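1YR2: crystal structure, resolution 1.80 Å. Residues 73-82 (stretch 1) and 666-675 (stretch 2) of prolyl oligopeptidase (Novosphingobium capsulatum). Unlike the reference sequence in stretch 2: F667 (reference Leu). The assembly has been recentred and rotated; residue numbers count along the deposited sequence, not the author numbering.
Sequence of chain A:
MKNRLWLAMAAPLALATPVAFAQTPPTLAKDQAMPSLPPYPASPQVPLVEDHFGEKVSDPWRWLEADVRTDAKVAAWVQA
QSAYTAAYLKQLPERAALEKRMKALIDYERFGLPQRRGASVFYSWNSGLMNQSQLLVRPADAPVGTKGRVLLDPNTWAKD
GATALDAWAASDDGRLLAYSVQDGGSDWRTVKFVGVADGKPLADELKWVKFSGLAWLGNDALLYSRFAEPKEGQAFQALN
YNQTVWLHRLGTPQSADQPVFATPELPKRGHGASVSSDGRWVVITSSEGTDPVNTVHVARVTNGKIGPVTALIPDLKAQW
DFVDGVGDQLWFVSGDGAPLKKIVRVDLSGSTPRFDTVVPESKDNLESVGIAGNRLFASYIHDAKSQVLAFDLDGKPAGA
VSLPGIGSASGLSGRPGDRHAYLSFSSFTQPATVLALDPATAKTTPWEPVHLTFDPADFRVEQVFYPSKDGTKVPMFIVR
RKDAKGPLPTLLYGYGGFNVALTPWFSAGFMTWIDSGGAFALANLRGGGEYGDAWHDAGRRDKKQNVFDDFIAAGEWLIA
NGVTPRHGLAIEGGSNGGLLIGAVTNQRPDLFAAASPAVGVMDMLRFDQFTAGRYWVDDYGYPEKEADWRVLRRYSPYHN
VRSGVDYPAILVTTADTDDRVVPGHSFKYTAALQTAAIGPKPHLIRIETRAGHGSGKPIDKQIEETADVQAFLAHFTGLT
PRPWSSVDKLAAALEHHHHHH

Stretch 1, residues 73-82: KVAAWVQAQS
Stretch 2 666-675: SFKYTAALQT

Residues 73-82 and 666-675 of prolyl oligopeptidase, nearly 600 positions apart in one chain, are both helical throughout, and they meet as two crossing helices. Backbone torsions stay in the alpha-helical region in both, with psi relaxing to -30° at Q674 and T675. Regular i to i+4 bonds run along each helix, for example from V78 N to V74 O (2.8 Å) and from A671 N to F667 O (3.1 Å). The axes approach to 12.1 Å, and their N-to-C directions diverge by 63°. The backbones do not touch; the nearest CA atoms, those of V78 and F667, are 8.3 Å apart. Side chains bridge the gap, and the two stretches together bury 305 Å², most of it through W77, F667 and Q81.

W77 is covered most, with 82 Å². Its CA-to-CB bond points toward the second helix, and a t rotamer (chi1 -174°) with chi2 at 87° carries the six-membered ring across to the first turn and a half of residues 666-675. There CZ3 of W77 packs 3.6 Å from CG of F667, and CH2 of W77 lies equally close, 3.6 Å, to the backbone O of F667. T670 approaches the indole at its edge, near the ring plane, with its CB 4.3 Å from CH2 of W77. T670 has an m rotamer (chi1 -63°), and its OG1 donates back to S666 O at 2.8 Å, so its hydroxyl is satisfied within its own helix. The indole NE1 of W77 is hydrogen-bonded elsewhere in the structure.

F667, a phenylalanine where the reference sequence has leucine, is the counterpart of W77 and has 73 Å² covered. Although its CA-to-CB bond points sideways, an m rotamer (chi1 -67°, chi2 -6°) brings the ring against the first helix. The two aromatic rings meet obliquely, with centroids 5.3 Å apart and planes inclined by 49°. Further out, F667 reaches two valines one helical turn apart: its CE2 is 4.0 Å from CG1 of V74, and its CZ is 3.6 Å from CG2 of V78. Both valines are t (chi1 175° and 162°) with sideways CA-to-CB bonds. Spaced i, i+3 and i+4, V74, W77 and V78 thus form a continuous apolar surface for the phenyl ring.

One turn beyond W77, the contact becomes polar. The CA-to-CB bonds of Q81 and Q674 each point toward the other helix, and the two side chains pair through their terminal amides: NE2 of Q81 donates to OE1 of Q674 at 2.9 Å (N-H...O angle 144°), and NE2 of Q674 donates to OE1 of Q81 at 3.1 Å (159°). Each amide is therefore donor and acceptor at once, a reciprocal arrangement in which the orientation of one goes with that of the other. Q81 is folded, m at chi1 (-70°) and chi2 (-67°) with chi3 -15°, whereas Q674 extends with chi1 -75°, chi2 177° and chi3 -1°.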

# COMPACT_ATOMS: atom_id res chain seq x y z
N LYS A 73 11.03 23.10 -29.55
CA LYS A 73 10.22 24.14 -28.93
C LYS A 73 9.90 23.73 -27.48
O LYS A 73 10.10 24.50 -26.56
CB LYS A 73 8.92 24.45 -29.72
CG LYS A 73 8.73 25.94 -30.11
CD LYS A 73 7.36 26.22 -30.87
CE LYS A 73 6.62 27.55 -30.38
NZ LYS A 73 5.20 27.35 -29.86
N VAL A 74 9.45 22.49 -27.29
CA VAL A 74 9.12 21.96 -25.94
C VAL A 74 10.40 21.90 -25.08
O VAL A 74 10.41 22.29 -23.92
CB VAL A 74 8.40 20.58 -26.03
CG1 VAL A 74 8.17 19.99 -24.66
CG2 VAL A 74 7.06 20.70 -26.77
N ALA A 75 11.49 21.44 -25.67
CA ALA A 75 12.75 21.32 -24.95
C ALA A 75 13.16 22.69 -24.43
O ALA A 75 13.61 22.79 -23.32
CB ALA A 75 13.84 20.72 -25.83
N ALA A 76 12.99 23.73 -25.23
CA ALA A 76 13.42 25.08 -24.86
C ALA A 76 12.54 25.60 -23.71
O ALA A 76 13.03 26.21 -22.78
CB ALA A 76 13.33 26.03 -26.06
N TRP A 77 11.25 25.31 -23.78
CA TRP A 77 10.31 25.75 -22.74
C TRP A 77 10.63 25.03 -21.44
O TRP A 77 10.69 25.66 -20.38
CB TRP A 77 8.89 25.42 -23.18
CG TRP A 77 7.81 25.93 -22.29
CD1 TRP A 77 7.22 27.14 -22.34
CD2 TRP A 77 7.21 25.22 -21.21
NE1 TRP A 77 6.27 27.23 -21.34
CE2 TRP A 77 6.26 26.06 -20.64
CE3 TRP A 77 7.40 23.95 -20.66
CZ2 TRP A 77 5.49 25.67 -19.55
CZ3 TRP A 77 6.64 23.58 -19.57
CH2 TRP A 77 5.70 24.43 -19.03
N VAL A 78 10.84 23.71 -21.53
CA VAL A 78 11.18 22.91 -20.37
C VAL A 78 12.47 23.43 -19.71
O VAL A 78 12.53 23.59 -18.49
CB VAL A 78 11.29 21.40 -20.72
CG1 VAL A 78 12.06 20.63 -19.63
CG2 VAL A 78 9.91 20.82 -20.91
N GLN A 79 13.50 23.71 -20.50
CA GLN A 79 14.76 24.17 -19.92
C GLN A 79 14.58 25.50 -19.14
O GLN A 79 15.07 25.62 -18.03
CB GLN A 79 15.82 24.32 -21.04
CG GLN A 79 17.15 24.95 -20.63
CD GLN A 79 18.28 24.67 -21.66
OE1 GLN A 79 18.55 23.49 -22.00
NE2 GLN A 79 18.94 25.73 -22.15
N ALA A 80 13.86 26.45 -19.75
CA ALA A 80 13.55 27.76 -19.16
C ALA A 80 12.68 27.65 -17.90
O ALA A 80 12.99 28.27 -16.88
CB ALA A 80 12.89 28.71 -20.22
N GLN A 81 11.63 26.84 -17.91
CA GLN A 81 10.75 26.74 -16.75
C GLN A 81 11.49 26.05 -15.60
O GLN A 81 11.39 26.46 -14.45
CB GLN A 81 9.49 25.93 -17.08
CG GLN A 81 8.50 26.62 -18.03
CD GLN A 81 7.83 27.87 -17.44
OE1 GLN A 81 7.87 28.09 -16.23
NE2 GLN A 81 7.21 28.68 -18.31
N SER A 82 12.25 25.02 -15.93
CA SER A 82 12.95 24.24 -14.94
C SER A 82 13.98 25.10 -14.23
O SER A 82 14.09 25.05 -13.03
CB SER A 82 13.64 23.04 -15.58
OG SER A 82 14.10 22.19 -14.53
N SER A 666 0.64 18.72 -17.49
CA SER A 666 1.24 19.67 -16.55
C SER A 666 1.83 20.90 -17.25
O SER A 666 1.76 22.00 -16.76
CB SER A 666 2.29 18.98 -15.71
OG SER A 666 1.74 18.14 -14.73
N PHE A 667 2.45 20.69 -18.40
CA PHE A 667 3.06 21.76 -19.12
C PHE A 667 1.98 22.75 -19.55
O PHE A 667 2.15 23.95 -19.36
CB PHE A 667 3.79 21.25 -20.36
CG PHE A 667 5.02 20.37 -20.10
CD1 PHE A 667 5.54 20.14 -18.83
CD2 PHE A 667 5.63 19.75 -21.21
CE1 PHE A 667 6.60 19.33 -18.65
CE2 PHE A 667 6.73 18.93 -21.05
CZ PHE A 667 7.24 18.74 -19.79
N LYS A 668 0.88 22.28 -20.15
CA LYS A 668 -0.16 23.21 -20.68
C LYS A 668 -0.87 23.91 -19.54
O LYS A 668 -1.21 25.09 -19.64
CB LYS A 668 -1.21 22.45 -21.52
CG LYS A 668 -0.62 21.93 -22.85
CD LYS A 668 -1.72 21.66 -23.88
CE LYS A 668 -2.85 20.85 -23.31
NZ LYS A 668 -3.77 20.41 -24.37
N TYR A 669 -1.10 23.19 -18.44
CA TYR A 669 -1.74 23.74 -17.25
C TYR A 669 -0.90 24.86 -16.66
O TYR A 669 -1.44 25.90 -16.34
CB TYR A 669 -1.95 22.62 -16.21
CG TYR A 669 -2.45 23.09 -14.91
CD1 TYR A 669 -3.78 23.48 -14.75
CD2 TYR A 669 -1.66 23.01 -13.78
CE1 TYR A 669 -4.28 23.90 -13.50
CE2 TYR A 669 -2.14 23.43 -12.53
CZ TYR A 669 -3.46 23.84 -12.39
OH TYR A 669 -3.91 24.23 -11.15
N THR A 670 0.40 24.67 -16.59
CA THR A 670 1.32 25.72 -16.11
C THR A 670 1.33 26.96 -17.02
O THR A 670 1.35 28.11 -16.57
CB THR A 670 2.76 25.12 -16.03
OG1 THR A 670 2.77 24.05 -15.07
CG2 THR A 670 3.74 26.17 -15.51
N ALA A 671 1.37 26.73 -18.33
CA ALA A 671 1.30 27.84 -19.29
C ALA A 671 0.03 28.65 -19.08
O ALA A 671 0.09 29.87 -19.09
CB ALA A 671 1.43 27.35 -20.74
N ALA A 672 -1.10 27.97 -18.85
CA ALA A 672 -2.36 28.61 -18.62
C ALA A 672 -2.35 29.45 -17.35
O ALA A 672 -2.77 30.64 -17.40
CB ALA A 672 -3.56 27.58 -18.59
N LEU A 673 -1.86 28.87 -16.24
CA LEU A 673 -1.77 29.61 -14.98
C LEU A 673 -0.85 30.84 -15.10
O LEU A 673 -1.18 31.88 -14.55
CB LEU A 673 -1.16 28.73 -13.87
CG LEU A 673 -1.93 27.53 -13.38
CD1 LEU A 673 -1.14 26.79 -12.38
CD2 LEU A 673 -3.27 27.93 -12.76
N GLN A 674 0.32 30.70 -15.74
CA GLN A 674 1.30 31.80 -15.82
C GLN A 674 0.79 32.92 -16.75
O GLN A 674 1.07 34.07 -16.54
CB GLN A 674 2.66 31.33 -16.30
CG GLN A 674 3.45 30.57 -15.25
CD GLN A 674 4.77 30.03 -15.72
OE1 GLN A 674 5.16 30.19 -16.91
NE2 GLN A 674 5.47 29.33 -14.79
N THR A 675 -0.00 32.54 -17.75
CA THR A 675 -0.62 33.50 -18.66
C THR A 675 -1.85 34.22 -18.08
O THR A 675 -2.15 35.34 -18.48
CB THR A 675 -1.05 32.77 -19.89
OG1 THR A 675 0.12 32.19 -20.49
CG2 THR A 675 -1.68 33.74 -20.98